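PDB 1BEA: Trypsin/factor XIIA inhibitor from Zea mays, which inhibits mammalian trypsin and, specifically, activated Hageman factor (factor XIIa), and belongs to the bifunctional cereal inhibitors of proteases and amylases. Local coordinates for residues Y23-I31 with L83-F94; A53-M64 with A107-I118. All coordinates share one frame; numbering follows the deposited sequence.

Contact 1: Y23-I31 with L83-F94; sequences YVTSRTCGI and LPGCPREVQRGF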
loop_
_atom_site.group_PDB
_atom_site.type_symbol
_atom_site.label_atom_id
_atom_site.label_comp_id
_atom_site.label_asym_id
_atom_site.label_seq_id
_atom_site.Cartn_x
_atom_site.Cartn_y
_atom_site.Cartn_z
ATOM N N TYR A 23 -8.727 1.958 -1.633
ATOM C CA TYR A 23 -9.210 2.160 -0.274
ATOM C C TYR A 23 -8.626 3.518 0.197
ATOM O O TYR A 23 -9.313 4.334 0.788
ATOM C CB TYR A 23 -8.741 1.007 0.612
ATOM C CG TYR A 23 -8.999 1.204 2.089
ATOM C CD1 TYR A 23 -10.142 1.869 2.529
ATOM C CD2 TYR A 23 -8.124 0.699 3.046
ATOM C CE1 TYR A 23 -10.408 2.026 3.877
ATOM C CE2 TYR A 23 -8.385 0.851 4.408
ATOM C CZ TYR A 23 -9.530 1.513 4.817
ATOM O OH TYR A 23 -9.807 1.693 6.166
ATOM N N VAL A 24 -7.366 3.763 -0.115
ATOM C CA VAL A 24 -6.721 4.990 0.260
ATOM C C VAL A 24 -7.302 6.205 -0.447
ATOM O O VAL A 24 -7.451 7.252 0.185
ATOM C CB VAL A 24 -5.218 4.938 -0.036
ATOM C CG1 VAL A 24 -4.621 6.321 0.021
ATOM C CG2 VAL A 24 -4.536 4.050 0.977
ATOM N N THR A 25 -7.618 6.107 -1.740
ATOM C CA THR A 25 -8.172 7.272 -2.450
ATOM C C THR A 25 -9.644 7.545 -2.082
ATOM O O THR A 25 -10.163 8.686 -2.212
ATOM C CB THR A 25 -8.082 7.126 -3.984
ATOM O OG1 THR A 25 -8.751 5.932 -4.405
ATOM C CG2 THR A 25 -6.684 7.080 -4.406
ATOM N N SER A 26 -10.314 6.492 -1.627
ATOM C CA SER A 26 -11.691 6.613 -1.247
ATOM C C SER A 26 -11.733 7.614 -0.133
ATOM O O SER A 26 -12.448 8.615 -0.216
ATOM C CB SER A 26 -12.205 5.284 -0.749
ATOM O OG SER A 26 -12.436 4.430 -1.844
ATOM N N ARG A 27 -10.921 7.342 0.887
ATOM C CA ARG A 27 -10.829 8.187 2.078
ATOM C C ARG A 27 -10.212 9.573 1.917
ATOM O O ARG A 27 -10.786 10.574 2.311
ATOM C CB ARG A 27 -10.090 7.442 3.184
ATOM C CG ARG A 27 -10.001 8.246 4.461
ATOM C CD ARG A 27 -9.887 7.347 5.666
ATOM N NE ARG A 27 -9.879 8.026 6.976
ATOM C CZ ARG A 27 -9.342 9.218 7.259
ATOM N NH1 ARG A 27 -8.738 9.962 6.340
ATOM N NH2 ARG A 27 -9.387 9.666 8.508
ATOM N N THR A 28 -9.035 9.658 1.338
ATOM C CA THR A 28 -8.394 10.953 1.210
ATOM C C THR A 28 -8.894 11.795 0.049
ATOM O O THR A 28 -9.037 13.010 0.184
ATOM C CB THR A 28 -6.910 10.767 1.082
ATOM O OG1 THR A 28 -6.621 10.143 -0.183
ATOM C CG2 THR A 28 -6.419 9.885 2.238
ATOM N N CYS A 29 -9.156 11.159 -1.083
ATOM C CA CYS A 29 -9.631 11.901 -2.218
ATOM C C CYS A 29 -11.115 11.820 -2.433
ATOM O O CYS A 29 -11.637 12.632 -3.204
ATOM C CB CYS A 29 -8.989 11.421 -3.497
ATOM S SG CYS A 29 -7.205 11.307 -3.410
ATOM N N GLY A 30 -11.805 10.865 -1.812
ATOM C CA GLY A 30 -13.246 10.774 -2.052
ATOM C C GLY A 30 -13.607 10.045 -3.365
ATOM O O GLY A 30 -14.737 10.092 -3.818
ATOM N N ILE A 31 -12.641 9.376 -3.989
ATOM C CA ILE A 31 -12.941 8.631 -5.186
ATOM C C ILE A 31 -12.446 7.188 -5.089
ATOM O O ILE A 31 -11.353 6.890 -4.586
ATOM C CB ILE A 31 -12.363 9.282 -6.463
ATOM C CG1 ILE A 31 -10.859 9.121 -6.449
ATOM C CG2 ILE A 31 -12.869 10.776 -6.630
ATOM C CD1 ILE A 31 -10.432 8.003 -7.316
ATOM N N LEU A 83 -4.277 13.598 -7.586
ATOM C CA LEU A 83 -5.563 13.430 -8.220
ATOM C C LEU A 83 -6.145 14.824 -8.100
ATOM O O LEU A 83 -5.850 15.549 -7.154
ATOM C CB LEU A 83 -6.386 12.408 -7.465
ATOM C CG LEU A 83 -5.916 10.997 -7.826
ATOM C CD1 LEU A 83 -6.879 9.953 -7.282
ATOM C CD2 LEU A 83 -5.834 10.874 -9.354
ATOM N N PRO A 84 -6.961 15.237 -9.074
ATOM C CA PRO A 84 -7.510 16.584 -8.968
ATOM C C PRO A 84 -7.884 16.878 -7.530
ATOM O O PRO A 84 -8.563 16.080 -6.906
ATOM C CB PRO A 84 -8.724 16.536 -9.873
ATOM C CG PRO A 84 -8.333 15.587 -10.920
ATOM C CD PRO A 84 -7.463 14.536 -10.269
ATOM N N GLY A 85 -7.407 17.998 -6.993
ATOM C CA GLY A 85 -7.738 18.368 -5.626
ATOM C C GLY A 85 -7.549 17.317 -4.539
ATOM O O GLY A 85 -8.384 17.211 -3.629
ATOM N N CYS A 86 -6.449 16.562 -4.630
ATOM C CA CYS A 86 -6.093 15.521 -3.660
ATOM C C CYS A 86 -4.615 15.213 -3.833
ATOM O O CYS A 86 -4.208 14.237 -4.477
ATOM C CB CYS A 86 -6.902 14.270 -3.894
ATOM S SG CYS A 86 -6.540 13.063 -2.612
ATOM N N PRO A 87 -3.780 16.070 -3.260
ATOM C CA PRO A 87 -2.331 15.897 -3.356
ATOM C C PRO A 87 -1.809 14.579 -2.805
ATOM O O PRO A 87 -2.278 14.060 -1.779
ATOM C CB PRO A 87 -1.770 17.105 -2.603
ATOM C CG PRO A 87 -2.876 17.566 -1.737
ATOM C CD PRO A 87 -4.153 17.240 -2.449
ATOM N N ARG A 88 -0.796 14.070 -3.495
ATOM C CA ARG A 88 -0.144 12.819 -3.139
ATOM C C ARG A 88 0.255 12.755 -1.671
ATOM O O ARG A 88 0.152 11.704 -1.052
ATOM C CB ARG A 88 1.049 12.621 -4.061
ATOM C CG ARG A 88 2.323 12.381 -3.397
ATOM C CD ARG A 88 3.321 11.902 -4.396
ATOM N NE ARG A 88 4.571 11.646 -3.703
ATOM C CZ ARG A 88 4.866 10.484 -3.159
ATOM N NH1 ARG A 88 4.015 9.462 -3.225
ATOM N NH2 ARG A 88 6.008 10.365 -2.523
ATOM N N GLU A 89 0.646 13.894 -1.104
ATOM C CA GLU A 89 1.031 13.963 0.306
ATOM C C GLU A 89 -0.122 13.612 1.244
ATOM O O GLU A 89 0.072 13.088 2.359
ATOM C CB GLU A 89 1.560 15.364 0.656
ATOM C CG GLU A 89 1.087 16.475 -0.271
ATOM C CD GLU A 89 1.957 16.622 -1.519
ATOM O OE1 GLU A 89 3.205 16.547 -1.418
ATOM O OE2 GLU A 89 1.394 16.819 -2.617
ATOM N N VAL A 90 -1.331 13.928 0.820
ATOM C CA VAL A 90 -2.468 13.608 1.653
ATOM C C VAL A 90 -2.745 12.113 1.696
ATOM O O VAL A 90 -3.070 11.571 2.741
ATOM C CB VAL A 90 -3.732 14.287 1.162
ATOM C CG1 VAL A 90 -4.777 14.238 2.263
ATOM C CG2 VAL A 90 -3.431 15.734 0.759
ATOM N N GLN A 91 -2.622 11.441 0.555
ATOM C CA GLN A 91 -2.903 10.011 0.511
ATOM C C GLN A 91 -1.823 9.180 1.217
ATOM O O GLN A 91 -2.123 8.170 1.842
ATOM C CB GLN A 91 -3.052 9.587 -0.946
ATOM C CG GLN A 91 -3.735 10.600 -1.823
ATOM C CD GLN A 91 -3.546 10.246 -3.269
ATOM O OE1 GLN A 91 -3.609 9.082 -3.625
ATOM N NE2 GLN A 91 -3.289 11.242 -4.115
ATOM N N ARG A 92 -0.574 9.628 1.113
ATOM C CA ARG A 92 0.591 8.995 1.743
ATOM C C ARG A 92 0.428 8.822 3.255
ATOM O O ARG A 92 0.652 7.736 3.829
ATOM C CB ARG A 92 1.813 9.867 1.542
ATOM C CG ARG A 92 2.697 9.491 0.403
ATOM C CD ARG A 92 3.987 10.285 0.484
ATOM N NE ARG A 92 5.164 9.451 0.720
ATOM C CZ ARG A 92 5.738 9.259 1.897
ATOM N NH1 ARG A 92 5.256 9.820 2.980
ATOM N NH2 ARG A 92 6.833 8.546 1.986
ATOM N N GLY A 93 0.081 9.925 3.908
ATOM C CA GLY A 93 -0.117 9.884 5.340
ATOM C C GLY A 93 -1.056 8.760 5.719
ATOM O O GLY A 93 -0.765 7.957 6.586
ATOM N N PHE A 94 -2.189 8.661 5.045
ATOM C CA PHE A 94 -3.114 7.619 5.407
ATOM C C PHE A 94 -2.661 6.224 5.025
ATOM O O PHE A 94 -2.980 5.259 5.723
ATOM C CB PHE A 94 -4.467 7.871 4.779
ATOM C CG PHE A 94 -5.430 6.744 4.992
ATOM C CD1 PHE A 94 -5.839 6.411 6.289
ATOM C CD2 PHE A 94 -5.882 5.970 3.916
ATOM C CE1 PHE A 94 -6.671 5.325 6.509
ATOM C CE2 PHE A 94 -6.715 4.883 4.124
ATOM C CZ PHE A 94 -7.109 4.558 5.418
#
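Val24 O is gripped twice by Thr28, and both residues pack against Gln91 across the contact: Thr28 N supplies the helix bond, while Thr28 OG1 donates to Val24 O at 3.0 Å from the opposite face of the carbonyl plane. Placed between its own N and carbonyl carbon (chi1 68°), this hydroxyl also lies against Gln91 CG, with Thr28 OG1 and Gln91 CG 3.4 Å apart, and CG2 of Thr28 is left to meet Val90 O and Phe94 CB. Helices 23-29 and 88-94 cross here at 119°. Gln91 is one knob, set among Val24, Thr25, Thr28 and Cys29; its amide NE2 bonds to Glu81 O and weakly to Cys86 O. Phe94 is the other, seated among Tyr23, Val24, Arg27 and Thr28. Arg27 CD lies over one face of the Phe94 ring as a CH-pi contact, 4.0 Å from the ring centroid. The Phe94 edge, led by CZ, meets the face of Tyr23 in a T-shaped pair with planes at 83°, while Tyr23 OH is hydrogen-bonded to Glu103 OE1. At the C-terminal end of helix 23-29, Cys29 SG and Cys86 SG form a disulfide of 2.0 Å. Beside it, Leu83 CD1 touches Thr25 CG2 and Ile31 CD1, each at 4.1 Å, and Thr25 OG1 donates to Ile31 O at 2.8 Å, tying the chain after the helix back to it. No hydrogen bond passes between the segments, so one covalent bond and largely van der Waals packing join them.

Contact 2: A53-M64 with A107-I118; sequences AYCRCTALSILM and ATISGVAECPWI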
loop_
_atom_site.group_PDB
_atom_site.type_symbol
_atom_site.label_atom_id
_atom_site.label_comp_id
_atom_site.label_asym_id
_atom_site.label_seq_id
_atom_site.Cartn_x
_atom_site.Cartn_y
_atom_site.Cartn_z
ATOM N N ALA A 53 5.153 -11.480 6.032
ATOM C CA ALA A 53 5.299 -10.471 7.062
ATOM C C ALA A 53 6.526 -9.616 6.898
ATOM O O ALA A 53 6.447 -8.401 7.020
ATOM C CB ALA A 53 5.307 -11.127 8.426
ATOM N N TYR A 54 7.670 -10.227 6.608
ATOM C CA TYR A 54 8.914 -9.437 6.455
ATOM C C TYR A 54 8.918 -8.387 5.332
ATOM O O TYR A 54 9.686 -7.419 5.394
ATOM C CB TYR A 54 10.157 -10.341 6.301
ATOM C CG TYR A 54 10.042 -11.447 5.275
ATOM C CD1 TYR A 54 9.399 -12.659 5.586
ATOM C CD2 TYR A 54 10.583 -11.290 3.990
ATOM C CE1 TYR A 54 9.290 -13.694 4.638
ATOM C CE2 TYR A 54 10.484 -12.324 3.010
ATOM C CZ TYR A 54 9.836 -13.524 3.344
ATOM O OH TYR A 54 9.727 -14.544 2.397
ATOM N N CYS A 55 8.071 -8.579 4.322
ATOM C CA CYS A 55 7.970 -7.649 3.191
ATOM C C CYS A 55 6.781 -6.693 3.268
ATOM O O CYS A 55 6.633 -5.868 2.374
ATOM C CB CYS A 55 7.806 -8.407 1.868
ATOM S SG CYS A 55 9.203 -9.455 1.371
ATOM N N ARG A 56 5.958 -6.768 4.314
ATOM C CA ARG A 56 4.777 -5.932 4.363
ATOM C C ARG A 56 5.037 -4.436 4.319
ATOM O O ARG A 56 4.393 -3.716 3.550
ATOM C CB ARG A 56 3.900 -6.358 5.530
ATOM C CG ARG A 56 3.027 -7.540 5.137
ATOM C CD ARG A 56 2.485 -8.301 6.313
ATOM N NE ARG A 56 1.941 -9.632 5.982
ATOM C CZ ARG A 56 1.609 -10.538 6.900
ATOM N NH1 ARG A 56 1.773 -10.251 8.173
ATOM N NH2 ARG A 56 1.134 -11.723 6.560
ATOM N N CYS A 57 6.004 -3.944 5.075
ATOM C CA CYS A 57 6.287 -2.497 5.055
ATOM C C CYS A 57 6.840 -2.039 3.700
ATOM O O CYS A 57 6.591 -0.929 3.225
ATOM C CB CYS A 57 7.286 -2.125 6.160
ATOM S SG CYS A 57 6.723 -2.324 7.888
ATOM N N THR A 58 7.625 -2.898 3.093
ATOM C CA THR A 58 8.183 -2.581 1.808
ATOM C C THR A 58 7.050 -2.482 0.781
ATOM O O THR A 58 7.016 -1.569 -0.035
ATOM C CB THR A 58 9.182 -3.665 1.440
ATOM O OG1 THR A 58 10.219 -3.674 2.428
ATOM C CG2 THR A 58 9.826 -3.404 0.092
ATOM N N ALA A 59 6.116 -3.422 0.823
ATOM C CA ALA A 59 5.003 -3.392 -0.107
ATOM C C ALA A 59 4.311 -2.025 0.072
ATOM O O ALA A 59 4.076 -1.326 -0.902
ATOM C CB ALA A 59 4.086 -4.486 0.234
ATOM N N LEU A 60 4.011 -1.655 1.322
ATOM C CA LEU A 60 3.377 -0.373 1.645
ATOM C C LEU A 60 4.171 0.766 1.033
ATOM O O LEU A 60 3.645 1.689 0.362
ATOM C CB LEU A 60 3.375 -0.162 3.153
ATOM C CG LEU A 60 2.169 -0.653 3.908
ATOM C CD1 LEU A 60 1.994 0.098 5.238
ATOM C CD2 LEU A 60 0.986 -0.457 3.006
ATOM N N SER A 61 5.468 0.723 1.266
ATOM C CA SER A 61 6.323 1.745 0.717
ATOM C C SER A 61 6.270 1.796 -0.831
ATOM O O SER A 61 6.251 2.858 -1.452
ATOM C CB SER A 61 7.728 1.499 1.198
ATOM O OG SER A 61 8.599 2.475 0.674
ATOM N N ILE A 62 6.244 0.652 -1.477
ATOM C CA ILE A 62 6.189 0.684 -2.926
ATOM C C ILE A 62 4.863 1.318 -3.328
ATOM O O ILE A 62 4.792 2.132 -4.223
ATOM C CB ILE A 62 6.336 -0.736 -3.456
ATOM C CG1 ILE A 62 7.811 -1.133 -3.304
ATOM C CG2 ILE A 62 5.810 -0.837 -4.917
ATOM C CD1 ILE A 62 8.161 -2.567 -3.656
ATOM N N LEU A 63 3.805 0.971 -2.626
ATOM C CA LEU A 63 2.537 1.545 -2.959
ATOM C C LEU A 63 2.557 3.043 -2.721
ATOM O O LEU A 63 2.066 3.794 -3.563
ATOM C CB LEU A 63 1.410 0.883 -2.145
ATOM C CG LEU A 63 0.056 1.572 -2.340
ATOM C CD1 LEU A 63 -0.526 1.063 -3.691
ATOM C CD2 LEU A 63 -0.931 1.333 -1.154
ATOM N N MET A 64 3.155 3.515 -1.627
ATOM C CA MET A 64 3.130 4.950 -1.379
ATOM C C MET A 64 3.979 5.744 -2.367
ATOM O O MET A 64 3.533 6.706 -3.022
ATOM C CB MET A 64 3.656 5.263 0.010
ATOM C CG MET A 64 2.778 4.867 1.168
ATOM S SD MET A 64 3.698 4.790 2.794
ATOM C CE MET A 64 4.273 6.522 2.968
ATOM N N ALA A 107 1.137 -7.999 11.501
ATOM C CA ALA A 107 2.516 -8.010 11.969
ATOM C C ALA A 107 3.514 -7.857 10.796
ATOM O O ALA A 107 3.274 -8.328 9.682
ATOM C CB ALA A 107 2.783 -9.336 12.746
ATOM N N THR A 108 4.636 -7.204 11.055
ATOM C CA THR A 108 5.646 -7.035 10.044
ATOM C C THR A 108 6.933 -7.733 10.479
ATOM O O THR A 108 6.934 -8.698 11.246
ATOM C CB THR A 108 5.916 -5.546 9.808
ATOM O OG1 THR A 108 6.488 -4.958 10.993
ATOM C CG2 THR A 108 4.630 -4.864 9.492
ATOM N N ILE A 109 8.043 -7.234 9.973
ATOM C CA ILE A 109 9.334 -7.828 10.272
ATOM C C ILE A 109 9.673 -7.742 11.760
ATOM O O ILE A 109 10.395 -8.581 12.289
ATOM C CB ILE A 109 10.430 -7.141 9.448
ATOM C CG1 ILE A 109 11.756 -7.844 9.654
ATOM C CG2 ILE A 109 10.534 -5.734 9.831
ATOM C CD1 ILE A 109 12.688 -7.604 8.523
ATOM N N SER A 110 9.140 -6.736 12.433
ATOM C CA SER A 110 9.411 -6.582 13.847
ATOM C C SER A 110 8.461 -7.483 14.625
ATOM O O SER A 110 8.601 -7.632 15.841
ATOM C CB SER A 110 9.180 -5.130 14.269
ATOM O OG SER A 110 7.781 -4.920 14.412
ATOM N N GLY A 111 7.498 -8.110 13.953
ATOM C CA GLY A 111 6.583 -8.942 14.713
ATOM C C GLY A 111 5.469 -8.102 15.350
ATOM O O GLY A 111 4.551 -8.644 15.977
ATOM N N VAL A 112 5.530 -6.779 15.184
ATOM C CA VAL A 112 4.498 -5.882 15.722
ATOM C C VAL A 112 3.847 -5.132 14.535
ATOM O O VAL A 112 4.500 -4.908 13.508
ATOM C CB VAL A 112 5.112 -4.865 16.720
ATOM C CG1 VAL A 112 4.116 -3.804 17.105
ATOM C CG2 VAL A 112 5.507 -5.568 17.959
ATOM N N ALA A 113 2.584 -4.749 14.703
ATOM C CA ALA A 113 1.810 -4.056 13.676
ATOM C C ALA A 113 2.226 -2.633 13.408
ATOM O O ALA A 113 1.458 -1.713 13.594
ATOM C CB ALA A 113 0.323 -4.090 14.032
ATOM N N GLU A 114 3.455 -2.431 12.988
ATOM C CA GLU A 114 3.839 -1.093 12.658
ATOM C C GLU A 114 5.043 -1.077 11.772
ATOM O O GLU A 114 5.879 -1.984 11.837
ATOM C CB GLU A 114 4.126 -0.280 13.896
ATOM C CG GLU A 114 5.591 -0.282 14.246
ATOM C CD GLU A 114 5.806 0.073 15.693
ATOM O OE1 GLU A 114 4.797 0.454 16.341
ATOM O OE2 GLU A 114 6.963 -0.025 16.180
ATOM N N CYS A 115 5.091 -0.014 10.965
ATOM C CA CYS A 115 6.133 0.268 9.974
ATOM C C CYS A 115 6.729 1.620 10.282
ATOM O O CYS A 115 6.416 2.616 9.651
ATOM C CB CYS A 115 5.526 0.309 8.576
ATOM S SG CYS A 115 4.977 -1.330 8.031
ATOM N N PRO A 116 7.631 1.654 11.249
ATOM C CA PRO A 116 8.340 2.846 11.747
ATOM C C PRO A 116 9.124 3.756 10.781
ATOM O O PRO A 116 9.319 4.949 11.044
ATOM C CB PRO A 116 9.241 2.290 12.869
ATOM C CG PRO A 116 9.288 0.784 12.642
ATOM C CD PRO A 116 8.019 0.413 11.945
ATOM N N TRP A 117 9.558 3.214 9.660
ATOM C CA TRP A 117 10.350 4.014 8.744
ATOM C C TRP A 117 9.592 4.429 7.501
ATOM O O TRP A 117 9.986 5.371 6.835
ATOM C CB TRP A 117 11.575 3.208 8.334
ATOM C CG TRP A 117 11.188 1.991 7.540
ATOM C CD1 TRP A 117 10.834 0.754 8.028
ATOM C CD2 TRP A 117 11.120 1.891 6.110
ATOM N NE1 TRP A 117 10.557 -0.109 6.990
ATOM C CE2 TRP A 117 10.723 0.558 5.801
ATOM C CE3 TRP A 117 11.359 2.797 5.055
ATOM C CZ2 TRP A 117 10.559 0.110 4.481
ATOM C CZ3 TRP A 117 11.195 2.351 3.741
ATOM C CH2 TRP A 117 10.799 1.017 3.467
ATOM N N ILE A 118 8.516 3.704 7.208
ATOM C CA ILE A 118 7.682 3.915 6.032
ATOM C C ILE A 118 7.433 5.361 5.676
ATOM O O ILE A 118 7.984 5.872 4.703
ATOM C CB ILE A 118 6.317 3.170 6.186
ATOM C CG1 ILE A 118 6.479 1.744 5.701
ATOM C CG2 ILE A 118 5.225 3.797 5.335
ATOM C CD1 ILE A 118 7.380 1.649 4.517
HETATM O O HOH W 1 7.834 -5.519 7.194
HETATM O O HOH W 2 7.946 4.795 1.888
#
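In the disulfide-rich helical fold of the cereal trypsin/alpha-amylase inhibitors, the disulfide Cys57-Cys115 fastens the C-terminal tail along helix 56-65, with its SG atoms 2.0 Å apart. Cys115 belongs to the C-terminal peptide classed as a propeptide. Thr108 CG2 lies 3.7 Å from Cys57 SG, and Leu60 CD1 touches Cys115 SG from the helix side. From the first turn of the helix, Arg56 reaches out with an extended chain, and its NH1 donates to Ala107 O at 2.9 Å, the oxygen lying near the guanidinium plane and the bond running in the carbonyl plane; NE and NH2 turn to Ile51 O and Ala49 O. Replacing Arg56 by an alanine would probably leave these three carbonyls without their shared donor group and let the loop at Ala107 drift from the helix start. Close by, a water accepts from Cys57 N and Ile109 N and donates to Ala53 O, bridging the two backbones where they run close together. Further on, Ile118 packs on Cys57 and Leu60, its CG1 4.0 Å from Cys57 CB; its approaches to Ser61 and Met64 are closer than usual and so doubtful in detail. The poorly ordered Trp117 leans its indole along Cys57 and Ser61. At the end of the contact a second water accepts from Ser61 OG at 2.7 Å and donates to Ile118 O at 3.0 Å.

Overall arrangement
From the N terminus the chain first lays down helix 18-29, whose end carries 23-31. It then runs past the reactive-site residues Arg34 and Leu35, through helix 37-49 and along helix 56-65 before 83-94 returns to close contact 1. Contact 2 begins inside that loop, at 53-64, and closes after it, at 107-118, once helix 88-95 has passed. The two closures therefore cross rather than nest, with centres about 20 Å apart on opposite sides of the chain's centre. They meet where Met64 O approaches Arg88 NH1 at 2.8 Å, a probable hydrogen bond, and Met64 packs on Arg92, so helix 88-95 connects helix 18-29 with helix 56-65, to which contact 2 ties the C-terminal tail.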